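Local coordinates for Box C/D snoRNA protein 1 (Saccharomyces cerevisiae, PDB 6THL) that is required for the accumulation of box C/D snoRNAs, involved in snoRNA processing, transport to the nucleolus and ribosome biogenesis, and is represented here by its BCD1 domain, at residues Lys33-Met38 with Ser66-Glu71; Val45-Cys50 with Asp73-Gly78; Asn82-Cys87 with Glu110-Ile115. All blocks are in the same frame, centred on the assembly; numbering follows the deposited sequence.

From the N terminus, Lys33-Met38 runs off strand 33-35, the chain returns along strand 40-49, which carries Val45-Cys50, and strand 62-70 closes interaction 1 across it. The loop that follows, Asp73-Gly78, closes interaction 2 back onto strand 40-49. Because their segments alternate, interactions 1 and 2 cross; they join directly where Ser-66 N lies 3.0 Å from Val-45 O, probably a hydrogen bond. Interaction 3 comes after both in series, pairing helix 81-90 with helix 109-117. It leans on interaction 2 through Leu-49 against Cys-87 and Val-76 against Thr-113. Together the contacts link strands 33-35, 40-49 and 62-70 with the loop after strand 62-70 and the two helices.

Interaction 1 of 3, residues Lys33-Met38 with Ser66-Glu71; sequences KWDKTM and SHRIKE
Met-38 and Lys-70 meet beside a mixed beta sheet of the BCD1 domain, where strands 33-35 and 62-70 both run antiparallel to strand 40-49, and side chains of strand 33-35 and the turn after it touch those of strand 62-70. The closer part is apolar: Met-38 SD rests on Lys-70 CD at 3.4 Å, the two chains crossing at about a right angle. The lysine gets there with CG beside its own backbone N (chi1 -46°) and bends further along the chain, and its CD methylene, rather than NZ, packs against the sulfur. Its NZ has instead a long, weak ion pair with Asp-73.

The whole contact lies at the surface, and its looser part is ionic. Arg-68 extends from CG to NE and brings NE near Asp-35 OD2 in a long salt bridge. Carboxylate and guanidinium planes stand 77° apart, so the two groups do not form the flat, two-pronged pairing open to such ions. Asp-35 is steadied from its own segment, where OD1 weakly accepts Thr-37 OG1 and Met-38 N. Lys-33 NZ lies 5.8 Å from Arg-68 NH2, a like charge that may weaken the bridge, whose NE to OD2 separation is 3.8 Å.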
loop_
_atom_site.group_PDB
_atom_site.type_symbol
_atom_site.label_atom_id
_atom_site.label_comp_id
_atom_site.label_asym_id
_atom_site.label_seq_id
_atom_site.Cartn_x
_atom_site.Cartn_y
_atom_site.Cartn_z
ATOM N N LYS B 33 6.993 3.667 -22.909
ATOM C CA LYS B 33 8.277 4.063 -23.446
ATOM C C LYS B 33 8.287 3.763 -24.956
ATOM O O LYS B 33 7.436 3.017 -25.458
ATOM C CB LYS B 33 9.360 3.234 -22.741
ATOM C CG LYS B 33 10.798 3.690 -22.966
ATOM C CD LYS B 33 11.780 2.511 -22.899
ATOM C CE LYS B 33 13.161 2.881 -23.457
ATOM N NZ LYS B 33 13.881 1.735 -24.091
ATOM N N TRP B 34 9.236 4.367 -25.670
ATOM C CA TRP B 34 9.612 3.924 -27.007
ATOM C C TRP B 34 10.579 2.776 -26.904
ATOM O O TRP B 34 11.616 2.899 -26.267
ATOM C CB TRP B 34 10.337 5.033 -27.755
ATOM C CG TRP B 34 10.937 4.526 -29.007
ATOM C CD1 TRP B 34 12.170 3.965 -29.157
ATOM C CD2 TRP B 34 10.310 4.485 -30.290
ATOM N NE1 TRP B 34 12.349 3.576 -30.457
ATOM C CE2 TRP B 34 11.225 3.889 -31.177
ATOM C CE3 TRP B 34 9.065 4.892 -30.773
ATOM C CZ2 TRP B 34 10.931 3.691 -32.531
ATOM C CZ3 TRP B 34 8.775 4.701 -32.106
ATOM C CH2 TRP B 34 9.701 4.103 -32.974
ATOM N N ASP B 35 10.295 1.675 -27.569
ATOM C CA ASP B 35 11.095 0.489 -27.365
ATOM C C ASP B 35 12.010 0.253 -28.552
ATOM O O ASP B 35 11.537 -0.006 -29.667
ATOM C CB ASP B 35 10.186 -0.699 -27.151
ATOM C CG ASP B 35 10.939 -1.925 -26.816
ATOM O OD1 ASP B 35 11.615 -2.439 -27.731
ATOM O OD2 ASP B 35 10.854 -2.362 -25.647
ATOM N N LYS B 36 13.320 0.307 -28.308
ATOM C CA LYS B 36 14.279 0.433 -29.407
ATOM C C LYS B 36 14.094 -0.715 -30.389
ATOM O O LYS B 36 13.676 -0.506 -31.533
ATOM C CB LYS B 36 15.723 0.472 -28.904
ATOM C CG LYS B 36 16.000 1.545 -27.863
ATOM C CD LYS B 36 15.971 2.967 -28.430
ATOM C CE LYS B 36 16.093 4.006 -27.318
ATOM N NZ LYS B 36 16.666 5.284 -27.801
ATOM N N THR B 37 14.353 -1.929 -29.914
ATOM C CA THR B 37 14.477 -3.091 -30.791
ATOM C C THR B 37 13.193 -3.317 -31.586
ATOM O O THR B 37 13.234 -3.512 -32.802
ATOM C CB THR B 37 14.794 -4.375 -30.001
ATOM O OG1 THR B 37 13.647 -4.734 -29.225
ATOM C CG2 THR B 37 16.031 -4.194 -29.079
ATOM N N MET B 38 12.057 -3.276 -30.895
ATOM C CA MET B 38 10.765 -3.457 -31.552
ATOM C C MET B 38 10.458 -2.328 -32.516
ATOM O O MET B 38 9.623 -2.499 -33.396
ATOM C CB MET B 38 9.629 -3.565 -30.535
ATOM C CG MET B 38 9.292 -4.984 -30.087
ATOM S SD MET B 38 7.941 -5.021 -28.880
ATOM C CE MET B 38 8.798 -4.343 -27.458
ATOM N N SER B 66 -0.734 -3.502 -16.811
ATOM C CA SER B 66 0.078 -4.268 -17.743
ATOM C C SER B 66 1.063 -3.329 -18.321
ATOM O O SER B 66 0.819 -2.148 -18.362
ATOM C CB SER B 66 -0.759 -4.864 -18.848
ATOM O OG SER B 66 -1.576 -5.907 -18.339
ATOM N N HIS B 67 2.195 -3.853 -18.743
ATOM C CA HIS B 67 3.260 -3.033 -19.262
ATOM C C HIS B 67 3.623 -3.480 -20.671
ATOM O O HIS B 67 3.289 -4.579 -21.079
ATOM C CB HIS B 67 4.494 -3.203 -18.384
ATOM C CG HIS B 67 4.381 -2.601 -17.021
ATOM N ND1 HIS B 67 4.292 -1.244 -16.810
ATOM C CD2 HIS B 67 4.442 -3.168 -15.797
ATOM C CE1 HIS B 67 4.259 -0.999 -15.516
ATOM N NE2 HIS B 67 4.345 -2.153 -14.879
ATOM N N ARG B 68 4.352 -2.644 -21.399
ATOM C CA ARG B 68 4.909 -3.033 -22.707
ATOM C C ARG B 68 3.853 -3.628 -23.629
ATOM O O ARG B 68 4.051 -4.666 -24.232
ATOM C CB ARG B 68 6.104 -3.983 -22.536
ATOM C CG ARG B 68 7.446 -3.270 -22.635
ATOM C CD ARG B 68 8.604 -4.164 -22.219
ATOM N NE ARG B 68 9.888 -3.435 -22.143
ATOM C CZ ARG B 68 10.897 -3.722 -21.300
ATOM N NH1 ARG B 68 10.800 -4.730 -20.426
ATOM N NH2 ARG B 68 12.017 -2.992 -21.317
ATOM N N ILE B 69 2.709 -2.964 -23.710
ATOM C CA ILE B 69 1.709 -3.316 -24.682
ATOM C C ILE B 69 2.040 -2.569 -25.940
ATOM O O ILE B 69 2.290 -1.370 -25.887
ATOM C CB ILE B 69 0.334 -2.876 -24.232
ATOM C CG1 ILE B 69 -0.092 -3.696 -23.024
ATOM C CG2 ILE B 69 -0.656 -3.030 -25.369
ATOM C CD1 ILE B 69 -1.173 -3.017 -22.196
ATOM N N LYS B 70 2.002 -3.256 -27.075
ATOM C CA LYS B 70 2.485 -2.664 -28.334
ATOM C C LYS B 70 1.465 -1.688 -28.905
ATOM O O LYS B 70 0.289 -2.027 -29.012
ATOM C CB LYS B 70 2.828 -3.770 -29.336
ATOM C CG LYS B 70 3.661 -4.898 -28.720
ATOM C CD LYS B 70 4.633 -5.546 -29.701
ATOM C CE LYS B 70 3.947 -6.238 -30.875
ATOM N NZ LYS B 70 3.122 -7.419 -30.493
ATOM N N GLU B 71 1.901 -0.474 -29.231
ATOM C CA GLU B 71 0.973 0.552 -29.702
ATOM C C GLU B 71 0.153 0.048 -30.862
ATOM O O GLU B 71 -1.025 0.390 -31.006
ATOM C CB GLU B 71 1.677 1.839 -30.115
ATOM C CG GLU B 71 2.624 1.756 -31.305
ATOM C CD GLU B 71 3.321 3.094 -31.546
ATOM O OE1 GLU B 71 2.699 4.158 -31.306
ATOM O OE2 GLU B 71 4.497 3.108 -31.962
#

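Interaction 2 of 3, residues Val45-Cys50 with Asp73-Gly78; sequences VEWILC and DFLVQG
The indole of Trp-47 has Val-45 CG2, from its own strand, over one face, set toward the rim, while Gly-78 O and Leu-75 come to it from the opposing loop. Gly-78 O sits at the ring edge near its plane, 3.9 Å from Trp-47 CZ2, and Leu-75 reaches the far corner of the six-membered ring at a slant. This is a strand-to-loop contact in the core of the BCD1 domain: strand 40-49, inside the mixed sheet, meets the loop that leads from strand 62-70 to helix 81-90.

The two large side chains arrive from opposite directions. Trp-47 CG stands beside its backbone N (chi1 -67°), which sends the benzo half of the indole out to the loop. Leu-75 answers with CG, CD1 and CD2 gathered round CH2. Two weak backbone bonds, Gln-77 N to Phe-74 O and Gly-78 N to Leu-75 O, curl the loop into consecutive turns; the Leu-75 side chain and Gly-78 O both lie on its Trp-47 side. Met-79 and Ser-66 also pack on Trp-47, and Val-76 faces helix 109-117. The closest approach joins Trp-47 CH2 to Leu-75 CG at 3.6 Å.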
loop_
_atom_site.group_PDB
_atom_site.type_symbol
_atom_site.label_atom_id
_atom_site.label_comp_id
_atom_site.label_asym_id
_atom_site.label_seq_id
_atom_site.Cartn_x
_atom_site.Cartn_y
_atom_site.Cartn_z
ATOM N N VAL B 45 -0.997 0.051 -19.599
ATOM C CA VAL B 45 -2.357 0.477 -19.355
ATOM C C VAL B 45 -2.788 0.006 -17.956
ATOM O O VAL B 45 -2.313 -1.016 -17.455
ATOM C CB VAL B 45 -3.361 0.032 -20.473
ATOM C CG1 VAL B 45 -2.801 0.275 -21.866
ATOM C CG2 VAL B 45 -3.771 -1.412 -20.326
ATOM N N GLU B 46 -3.689 0.766 -17.331
ATOM C CA GLU B 46 -4.322 0.341 -16.079
ATOM C C GLU B 46 -5.710 -0.312 -16.321
ATOM O O GLU B 46 -6.703 0.349 -16.637
ATOM C CB GLU B 46 -4.434 1.524 -15.105
ATOM C CG GLU B 46 -5.149 1.136 -13.827
ATOM C CD GLU B 46 -5.384 2.297 -12.921
ATOM O OE1 GLU B 46 -5.659 2.016 -11.742
ATOM O OE2 GLU B 46 -5.289 3.466 -13.371
ATOM N N TRP B 47 -5.766 -1.621 -16.177
ATOM C CA TRP B 47 -7.011 -2.330 -16.351
ATOM C C TRP B 47 -7.791 -2.208 -15.064
ATOM O O TRP B 47 -7.256 -2.431 -13.999
ATOM C CB TRP B 47 -6.760 -3.806 -16.679
ATOM C CG TRP B 47 -6.126 -3.992 -17.988
ATOM C CD1 TRP B 47 -4.818 -4.207 -18.236
ATOM C CD2 TRP B 47 -6.778 -3.948 -19.255
ATOM N NE1 TRP B 47 -4.606 -4.310 -19.593
ATOM C CE2 TRP B 47 -5.800 -4.152 -20.234
ATOM C CE3 TRP B 47 -8.107 -3.758 -19.654
ATOM C CZ2 TRP B 47 -6.100 -4.183 -21.583
ATOM C CZ3 TRP B 47 -8.405 -3.775 -21.012
ATOM C CH2 TRP B 47 -7.409 -3.990 -21.955
ATOM N N ILE B 48 -9.052 -1.818 -15.166
ATOM C CA ILE B 48 -9.963 -1.862 -14.033
ATOM C C ILE B 48 -11.195 -2.647 -14.459
ATOM O O ILE B 48 -11.973 -2.191 -15.297
ATOM C CB ILE B 48 -10.384 -0.456 -13.590
ATOM C CG1 ILE B 48 -9.191 0.296 -12.987
ATOM C CG2 ILE B 48 -11.498 -0.549 -12.573
ATOM C CD1 ILE B 48 -9.367 1.787 -12.938
ATOM N N LEU B 49 -11.349 -3.835 -13.878
ATOM C CA LEU B 49 -12.457 -4.738 -14.166
ATOM C C LEU B 49 -13.570 -4.494 -13.182
ATOM O O LEU B 49 -13.350 -4.592 -11.966
ATOM C CB LEU B 49 -11.985 -6.191 -14.035
ATOM C CG LEU B 49 -10.770 -6.539 -14.902
ATOM C CD1 LEU B 49 -10.612 -8.044 -14.968
ATOM C CD2 LEU B 49 -10.843 -5.988 -16.311
ATOM N N CYS B 50 -14.751 -4.160 -13.706
ATOM C CA CYS B 50 -15.950 -3.983 -12.884
ATOM C C CYS B 50 -16.849 -5.206 -13.026
ATOM O O CYS B 50 -17.409 -5.482 -14.107
ATOM C CB CYS B 50 -16.706 -2.720 -13.257
ATOM S SG CYS B 50 -15.666 -1.309 -13.695
ATOM N N ASP B 73 -1.473 -2.792 -31.635
ATOM C CA ASP B 73 -2.142 -4.008 -31.183
ATOM C C ASP B 73 -3.576 -3.645 -30.948
ATOM O O ASP B 73 -3.854 -2.584 -30.376
ATOM C CB ASP B 73 -1.632 -4.474 -29.815
ATOM C CG ASP B 73 -0.519 -5.489 -29.885
ATOM O OD1 ASP B 73 -0.089 -5.902 -30.971
ATOM O OD2 ASP B 73 -0.056 -5.875 -28.793
ATOM N N PHE B 74 -4.499 -4.520 -31.319
ATOM C CA PHE B 74 -5.873 -4.308 -30.887
ATOM C C PHE B 74 -5.840 -4.334 -29.347
ATOM O O PHE B 74 -4.899 -4.893 -28.774
ATOM C CB PHE B 74 -6.807 -5.388 -31.440
ATOM C CG PHE B 74 -6.889 -5.431 -32.943
ATOM C CD1 PHE B 74 -7.125 -4.259 -33.680
ATOM C CD2 PHE B 74 -6.783 -6.659 -33.625
ATOM C CE1 PHE B 74 -7.222 -4.313 -35.058
ATOM C CE2 PHE B 74 -6.881 -6.721 -35.004
ATOM C CZ PHE B 74 -7.100 -5.545 -35.721
ATOM N N LEU B 75 -6.839 -3.744 -28.681
ATOM C CA LEU B 75 -6.860 -3.679 -27.205
ATOM C C LEU B 75 -6.919 -5.041 -26.472
ATOM O O LEU B 75 -6.210 -5.262 -25.491
ATOM C CB LEU B 75 -8.018 -2.815 -26.732
ATOM C CG LEU B 75 -8.054 -2.568 -25.220
ATOM C CD1 LEU B 75 -6.866 -1.713 -24.769
ATOM C CD2 LEU B 75 -9.379 -1.943 -24.797
ATOM N N VAL B 76 -7.779 -5.943 -26.919
ATOM C CA VAL B 76 -7.796 -7.286 -26.348
ATOM C C VAL B 76 -6.442 -8.000 -26.494
ATOM O O VAL B 76 -6.083 -8.800 -25.634
ATOM C CB VAL B 76 -8.911 -8.175 -26.959
ATOM C CG1 VAL B 76 -10.279 -7.689 -26.502
ATOM C CG2 VAL B 76 -8.827 -8.232 -28.491
ATOM N N GLN B 77 -5.708 -7.730 -27.582
ATOM C CA GLN B 77 -4.424 -8.406 -27.855
ATOM C C GLN B 77 -3.379 -8.171 -26.756
ATOM O O GLN B 77 -2.513 -9.014 -26.534
ATOM C CB GLN B 77 -3.816 -7.957 -29.199
ATOM C CG GLN B 77 -4.473 -8.509 -30.458
ATOM C CD GLN B 77 -3.750 -8.078 -31.739
ATOM O OE1 GLN B 77 -2.689 -7.448 -31.698
ATOM N NE2 GLN B 77 -4.328 -8.421 -32.886
ATOM N N GLY B 78 -3.461 -7.013 -26.102
ATOM C CA GLY B 78 -2.497 -6.609 -25.075
ATOM C C GLY B 78 -3.094 -6.581 -23.685
ATOM O O GLY B 78 -2.792 -5.693 -22.896
#

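Interaction 3 of 3, residues Asn82-Cys87 with Glu110-Ile115; sequences NVFQKC and EERTQI
Phe-84 and Arg-112 mark where two helical segments come nearest, their CA atoms 7.2 Å apart. Each segment is one stretch of a longer helix, 82-87 within 81-90 and 110-115 within 109-117. Regular backbone bonds such as Cys-87 N to Val-83 O (2.9 Å) and Ile-115 N to Glu-111 O (2.7 Å) run through them. All bonding of this kind stays inside each helix, and the link between the helices is made by three side chains.

Phe-84 does most of the work. With CG trans to the backbone N (chi1 172°), its ring projects to the facing helix and presents one face to the aliphatic part of Arg-112. Arg-112 CG lies 3.5 Å from the ring centroid, only 12° off the ring normal, a CH-pi contact almost directly above the centre. The next methylene, Arg-112 CD, lies toward the CB end of the ring, 3.4 Å from Phe-84 CG.

The pair is a helix-helix packing on the surface of the BCD1 domain, its two helices joined by a connection that includes the unmodelled residues 93-106. Cys-87 and Val-83 belong to the inner side of helix 81-90, Cys-87 touching Leu-49 of strand 40-49, and Thr-113 points away from segment 82-87 and touches Val-76 and Gln-77.

A bend at chi3 carries the Arg-112 guanidinium off the aromatic face, its plane 68° from that of the ring, and NH1 makes a weak hydrogen bond to Glu-107 O. An alanine replacing Phe-84 would be likely to leave the Arg-112 methylenes without their aromatic support and the guanidinium freer to swing. Further along the second helix, the Ile-115 and Phe-84 side chains cross at about a right angle, with Ile-115 CD1 4.2 Å from Phe-84 CZ.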
loop_
_atom_site.group_PDB
_atom_site.type_symbol
_atom_site.label_atom_id
_atom_site.label_comp_id
_atom_site.label_asym_id
_atom_site.label_seq_id
_atom_site.Cartn_x
_atom_site.Cartn_y
_atom_site.Cartn_z
ATOM N N ASN B 82 -3.557 -13.235 -16.513
ATOM C CA ASN B 82 -4.222 -12.949 -15.213
ATOM C C ASN B 82 -5.530 -12.134 -15.306
ATOM O O ASN B 82 -6.533 -12.412 -14.590
ATOM C CB ASN B 82 -3.237 -12.259 -14.232
ATOM C CG ASN B 82 -2.320 -11.237 -14.903
ATOM O OD1 ASN B 82 -2.362 -11.000 -16.124
ATOM N ND2 ASN B 82 -1.466 -10.636 -14.098
ATOM N N VAL B 83 -5.473 -11.132 -16.190
ATOM C CA VAL B 83 -6.541 -10.177 -16.409
ATOM C C VAL B 83 -7.694 -10.863 -17.124
ATOM O O VAL B 83 -8.852 -10.661 -16.775
ATOM C CB VAL B 83 -6.074 -8.964 -17.265
ATOM C CG1 VAL B 83 -7.225 -7.972 -17.464
ATOM C CG2 VAL B 83 -4.861 -8.273 -16.649
ATOM N N PHE B 84 -7.371 -11.642 -18.151
ATOM C CA PHE B 84 -8.358 -12.474 -18.800
ATOM C C PHE B 84 -8.891 -13.392 -17.731
ATOM O O PHE B 84 -10.030 -13.279 -17.318
ATOM C CB PHE B 84 -7.744 -13.275 -19.946
ATOM C CG PHE B 84 -8.673 -14.286 -20.531
ATOM C CD1 PHE B 84 -9.374 -14.008 -21.692
ATOM C CD2 PHE B 84 -8.855 -15.518 -19.920
ATOM C CE1 PHE B 84 -10.250 -14.943 -22.234
ATOM C CE2 PHE B 84 -9.731 -16.455 -20.449
ATOM C CZ PHE B 84 -10.431 -16.163 -21.609
ATOM N N GLN B 85 -8.056 -14.285 -17.231
ATOM C CA GLN B 85 -8.556 -15.230 -16.257
ATOM C C GLN B 85 -9.641 -14.525 -15.464
ATOM O O GLN B 85 -10.776 -15.008 -15.365
ATOM C CB GLN B 85 -7.436 -15.723 -15.331
ATOM C CG GLN B 85 -6.532 -16.769 -15.976
ATOM C CD GLN B 85 -5.303 -17.099 -15.134
ATOM O OE1 GLN B 85 -4.660 -16.211 -14.560
ATOM N NE2 GLN B 85 -4.963 -18.385 -15.066
ATOM N N LYS B 86 -9.275 -13.363 -14.934
ATOM C CA LYS B 86 -10.117 -12.637 -14.002
ATOM C C LYS B 86 -11.459 -12.194 -14.657
ATOM O O LYS B 86 -12.524 -12.306 -14.034
ATOM C CB LYS B 86 -9.319 -11.477 -13.374
ATOM C CG LYS B 86 -9.888 -10.984 -12.062
ATOM C CD LYS B 86 -9.535 -11.911 -10.913
ATOM C CE LYS B 86 -10.588 -11.804 -9.834
ATOM N NZ LYS B 86 -9.982 -11.900 -8.490
ATOM N N CYS B 87 -11.419 -11.732 -15.911
ATOM C CA CYS B 87 -12.648 -11.517 -16.698
ATOM C C CYS B 87 -13.413 -12.860 -16.793
ATOM O O CYS B 87 -14.604 -12.939 -16.483
ATOM C CB CYS B 87 -12.341 -10.964 -18.115
ATOM S SG CYS B 87 -11.601 -9.286 -18.326
ATOM N N GLU B 110 -4.191 -16.401 -28.771
ATOM C CA GLU B 110 -5.041 -16.723 -29.947
ATOM C C GLU B 110 -6.527 -16.837 -29.654
ATOM O O GLU B 110 -7.360 -16.257 -30.349
ATOM C CB GLU B 110 -4.626 -18.079 -30.551
ATOM C CG GLU B 110 -3.541 -18.008 -31.609
ATOM C CD GLU B 110 -2.206 -17.490 -31.087
ATOM O OE1 GLU B 110 -1.841 -17.845 -29.954
ATOM O OE2 GLU B 110 -1.511 -16.733 -31.807
ATOM N N GLU B 111 -6.831 -17.644 -28.646
ATOM C CA GLU B 111 -8.193 -17.930 -28.237
ATOM C C GLU B 111 -8.671 -16.823 -27.312
ATOM O O GLU B 111 -9.751 -16.280 -27.522
ATOM C CB GLU B 111 -8.265 -19.300 -27.526
ATOM C CG GLU B 111 -8.254 -20.517 -28.462
ATOM C CD GLU B 111 -7.221 -21.595 -28.096
ATOM O OE1 GLU B 111 -6.854 -21.736 -26.901
ATOM O OE2 GLU B 111 -6.773 -22.314 -29.024
ATOM N N ARG B 112 -7.869 -16.499 -26.290
ATOM C CA ARG B 112 -8.210 -15.455 -25.301
ATOM C C ARG B 112 -8.674 -14.203 -26.011
ATOM O O ARG B 112 -9.746 -13.661 -25.715
ATOM C CB ARG B 112 -6.997 -15.068 -24.451
ATOM C CG ARG B 112 -6.787 -15.871 -23.177
ATOM C CD ARG B 112 -5.888 -15.103 -22.223
ATOM N NE ARG B 112 -4.845 -14.360 -22.935
ATOM C CZ ARG B 112 -3.623 -14.816 -23.190
ATOM N NH1 ARG B 112 -3.243 -16.034 -22.790
ATOM N NH2 ARG B 112 -2.778 -14.042 -23.859
ATOM N N THR B 113 -7.832 -13.759 -26.945
ATOM C CA THR B 113 -8.130 -12.646 -27.817
ATOM C C THR B 113 -9.485 -12.860 -28.480
ATOM O O THR B 113 -10.302 -11.945 -28.524
ATOM C CB THR B 113 -7.000 -12.478 -28.851
ATOM O OG1 THR B 113 -5.771 -12.253 -28.150
ATOM C CG2 THR B 113 -7.242 -11.301 -29.780
ATOM N N GLN B 114 -9.730 -14.089 -28.929
ATOM C CA GLN B 114 -10.932 -14.465 -29.691
ATOM C C GLN B 114 -12.204 -14.549 -28.827
ATOM O O GLN B 114 -13.302 -14.259 -29.302
ATOM C CB GLN B 114 -10.663 -15.818 -30.372
ATOM C CG GLN B 114 -11.328 -16.094 -31.715
ATOM C CD GLN B 114 -11.084 -17.539 -32.150
ATOM O OE1 GLN B 114 -10.283 -17.819 -33.057
ATOM N NE2 GLN B 114 -11.748 -18.473 -31.464
ATOM N N ILE B 115 -12.057 -14.948 -27.570
ATOM C CA ILE B 115 -13.213 -15.094 -26.668
ATOM C C ILE B 115 -13.705 -13.762 -26.102
ATOM O O ILE B 115 -14.882 -13.641 -25.771
ATOM C CB ILE B 115 -12.930 -16.051 -25.479
ATOM C CG1 ILE B 115 -12.503 -17.441 -25.996
ATOM C CG2 ILE B 115 -14.162 -16.164 -24.570
ATOM C CD1 ILE B 115 -11.753 -18.279 -24.985
#